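NDP-N-acetyl-D-galactosaminuronic acid dehydrogenase (Methanosarcina mazei Go1, PDB 3G79) is an NDP-N-acetyl-D-galactosaminuronic acid dehydrogenase, an NAD-dependent oxidoreductase of nucleotide-sugar metabolism in the UDP-glucose/GDP-mannose dehydrogenase family. Local coordinates at the interface of chains A and B. Residues are numbered along the deposited sequence; one frame, centred on the assembly and turned at random. Chains: chain A/B, NDP-N-acetyl-D-galactosaminuronic acid dehydrogenase.

The interface of chains A and B. Residues chain A 248-249, 251-252, 282; chain B 241, 244, 322.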
ATOM      1  N   ALA A 248       4.385  -6.635   2.800  1.00 26.62           N
ATOM      2  CA  ALA A 248       3.002  -7.123   2.560  1.00 27.16           C
ATOM      3  C   ALA A 248       2.864  -8.318   1.649  1.00 26.98           C
ATOM      4  O   ALA A 248       2.191  -9.292   2.067  1.00 27.41           O
ATOM      5  CB  ALA A 248       2.068  -6.011   2.054  1.00 27.26           C
ATOM      6  N   ILE A 249       3.420  -8.266   0.421  1.00 25.70           N
ATOM      7  CA  ILE A 249       3.210  -9.417  -0.460  1.00 26.86           C
ATOM      8  C   ILE A 249       4.101 -10.555  -0.005  1.00 26.67           C
ATOM      9  O   ILE A 249       3.701 -11.716  -0.124  1.00 26.53           O
ATOM     10  CB  ILE A 249       3.515  -9.255  -1.997  1.00 28.53           C
ATOM     11  CG1 ILE A 249       4.116  -7.929  -2.298  1.00 24.50           C
ATOM     12  CG2 ILE A 249       2.348  -9.800  -2.944  1.00 23.52           C
ATOM     13  CD1 ILE A 249       5.568  -7.951  -1.981  1.00 29.91           C
ATOM     14  N   GLN A 251       4.878 -11.371   2.813  1.00 25.49           N
ATOM     15  CA  GLN A 251       4.057 -12.010   3.825  1.00 27.61           C
ATOM     16  C   GLN A 251       2.941 -12.869   3.230  1.00 27.50           C
ATOM     17  O   GLN A 251       2.660 -13.958   3.731  1.00 29.20           O
ATOM     18  CB  GLN A 251       3.440 -10.947   4.723  1.00 30.73           C
ATOM     19  CG  GLN A 251       2.269 -11.419   5.509  1.00 46.84           C
ATOM     20  CD  GLN A 251       2.651 -11.968   6.836  1.00 34.52           C
ATOM     21  OE1 GLN A 251       3.609 -12.762   6.969  1.00 46.24           O
ATOM     22  NE2 GLN A 251       1.890 -11.566   7.860  1.00 47.33           N
ATOM     23  N   LEU A 252       2.317 -12.409   2.165  1.00 25.86           N
ATOM     24  CA  LEU A 252       1.190 -13.150   1.634  1.00 27.06           C
ATOM     25  C   LEU A 252       1.778 -14.399   0.984  1.00 29.26           C
ATOM     26  O   LEU A 252       1.180 -15.479   1.056  1.00 29.86           O
ATOM     27  CB  LEU A 252       0.409 -12.315   0.628  1.00 25.54           C
ATOM     28  CG  LEU A 252      -1.061 -12.467   0.283  1.00 36.50           C
ATOM     29  CD1 LEU A 252      -1.120 -12.646  -1.223  1.00 24.97           C
ATOM     30  CD2 LEU A 252      -1.903 -13.528   1.097  1.00 23.74           C
ATOM     31  N   VAL A 282      -0.217  -3.524  -5.559  1.00 32.31           N
ATOM     32  CA  VAL A 282       0.505  -4.721  -5.095  1.00 31.87           C
ATOM     33  C   VAL A 282       1.812  -4.992  -5.854  1.00 31.76           C
ATOM     34  O   VAL A 282       1.818  -5.238  -7.074  1.00 31.54           O
ATOM     35  CB  VAL A 282      -0.377  -5.988  -5.213  1.00 30.98           C
ATOM     36  CG1 VAL A 282       0.280  -7.179  -4.550  1.00 36.06           C
ATOM     37  CG2 VAL A 282      -1.701  -5.760  -4.581  1.00 37.10           C
TER
ATOM     38  N   PHE B 241      -5.143  -6.060   2.619  1.00 32.64           N
ATOM     39  CA  PHE B 241      -4.201  -5.056   2.045  1.00 32.55           C
ATOM     40  C   PHE B 241      -4.718  -3.611   2.103  1.00 31.84           C
ATOM     41  O   PHE B 241      -3.973  -2.682   2.424  1.00 30.51           O
ATOM     42  CB  PHE B 241      -3.879  -5.421   0.612  1.00 33.05           C
ATOM     43  CG  PHE B 241      -2.738  -6.387   0.474  1.00 38.24           C
ATOM     44  CD1 PHE B 241      -2.701  -7.580   1.226  1.00 34.74           C
ATOM     45  CD2 PHE B 241      -1.713  -6.134  -0.430  1.00 34.24           C
ATOM     46  CE1 PHE B 241      -1.658  -8.445   1.112  1.00 38.08           C
ATOM     47  CE2 PHE B 241      -0.657  -7.022  -0.573  1.00 37.76           C
ATOM     48  CZ  PHE B 241      -0.626  -8.172   0.182  1.00 35.26           C
ATOM     49  N   LEU B 244      -4.285  -2.558   5.691  1.00 28.72           N
ATOM     50  CA  LEU B 244      -2.934  -2.226   6.038  1.00 29.62           C
ATOM     51  C   LEU B 244      -2.491  -0.890   5.438  1.00 30.32           C
ATOM     52  O   LEU B 244      -1.689  -0.166   6.054  1.00 31.03           O
ATOM     53  CB  LEU B 244      -2.008  -3.343   5.598  1.00 29.74           C
ATOM     54  CG  LEU B 244      -0.529  -3.152   5.856  1.00 30.89           C
ATOM     55  CD1 LEU B 244      -0.186  -3.463   7.254  1.00 28.54           C
ATOM     56  CD2 LEU B 244       0.152  -4.087   4.913  1.00 29.87           C
ATOM     57  N   TYR B 322      -0.529  -7.674   9.630  1.00 29.09           N
ATOM     58  CA  TYR B 322      -1.932  -7.478   9.332  1.00 28.55           C
ATOM     59  C   TYR B 322      -2.631  -7.301  10.667  1.00 27.96           C
ATOM     60  O   TYR B 322      -3.382  -6.373  10.867  1.00 28.18           O
ATOM     61  CB  TYR B 322      -2.512  -8.667   8.586  1.00 29.23           C
ATOM     62  CG  TYR B 322      -1.786  -9.107   7.335  1.00 27.64           C
ATOM     63  CD1 TYR B 322      -1.148  -8.178   6.499  1.00 29.69           C
ATOM     64  CD2 TYR B 322      -1.820 -10.450   6.920  1.00 29.36           C
ATOM     65  CE1 TYR B 322      -0.488  -8.580   5.287  1.00 27.51           C
ATOM     66  CE2 TYR B 322      -1.192 -10.861   5.701  1.00 27.96           C
ATOM     67  CZ  TYR B 322      -0.521  -9.904   4.901  1.00 28.80           C
ATOM     68  OH  TYR B 322       0.106 -10.263   3.738  1.00 26.78           O
TER
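Helix packs against helix in this two-fold symmetric interface between copies of one protein, where A:Ala248 on helix 228-258 of one chain meets B:Phe241 and B:Tyr322 from helices 228-259 and 321-345 of the other. The long helix belongs to the central domain, through which dehydrogenases of this UDP-glucose/GDP-mannose family typically dimerise, so the patch probably helps hold the pair together, and its twin recurs with the chains exchanged. B:Phe241 reaches across with its CZ end, which comes to 3.6 Å from the backbone O of A:Ala248. The methyl CB of A:Ala248 lies above one face, off centre toward the CE2-CZ bond and 3.9 Å from CE2. From the opposite side of the ring plane, A:Val282, on a loop, meets CE2 through CG1 at 4.1 Å, its side chain running at about a right angle to that of the phenylalanine, and CG of A:Leu252 approaches CE1. B:Leu244, one helical turn beyond B:Phe241, brings CD2 to 3.9 Å from A:Ala248 CB. A polar tie comes from B:Tyr322, whose phenol OH donates a hydrogen bond to A:Ala248 O at 2.8 Å. The donor lies in the carbonyl plane, with a C=O...O angle of 149°. With a phenylalanine in place of B:Tyr322 the ring could stay, but A:Ala248 O would probably lose this cross-chain donor and the ring end its tether. A:Gln251 slides past the tyrosine in the opposite direction. Its CG, anti to the backbone N (chi1 162°), packs against the phenol end, 3.2 Å from B:Tyr322 CZ, and the amide runs on past the ring toward the tyrosine's CB. The amide and ring planes are 62° apart, and NE2 sits over one face near the rim, 3.8 Å from B:Tyr322 CE2.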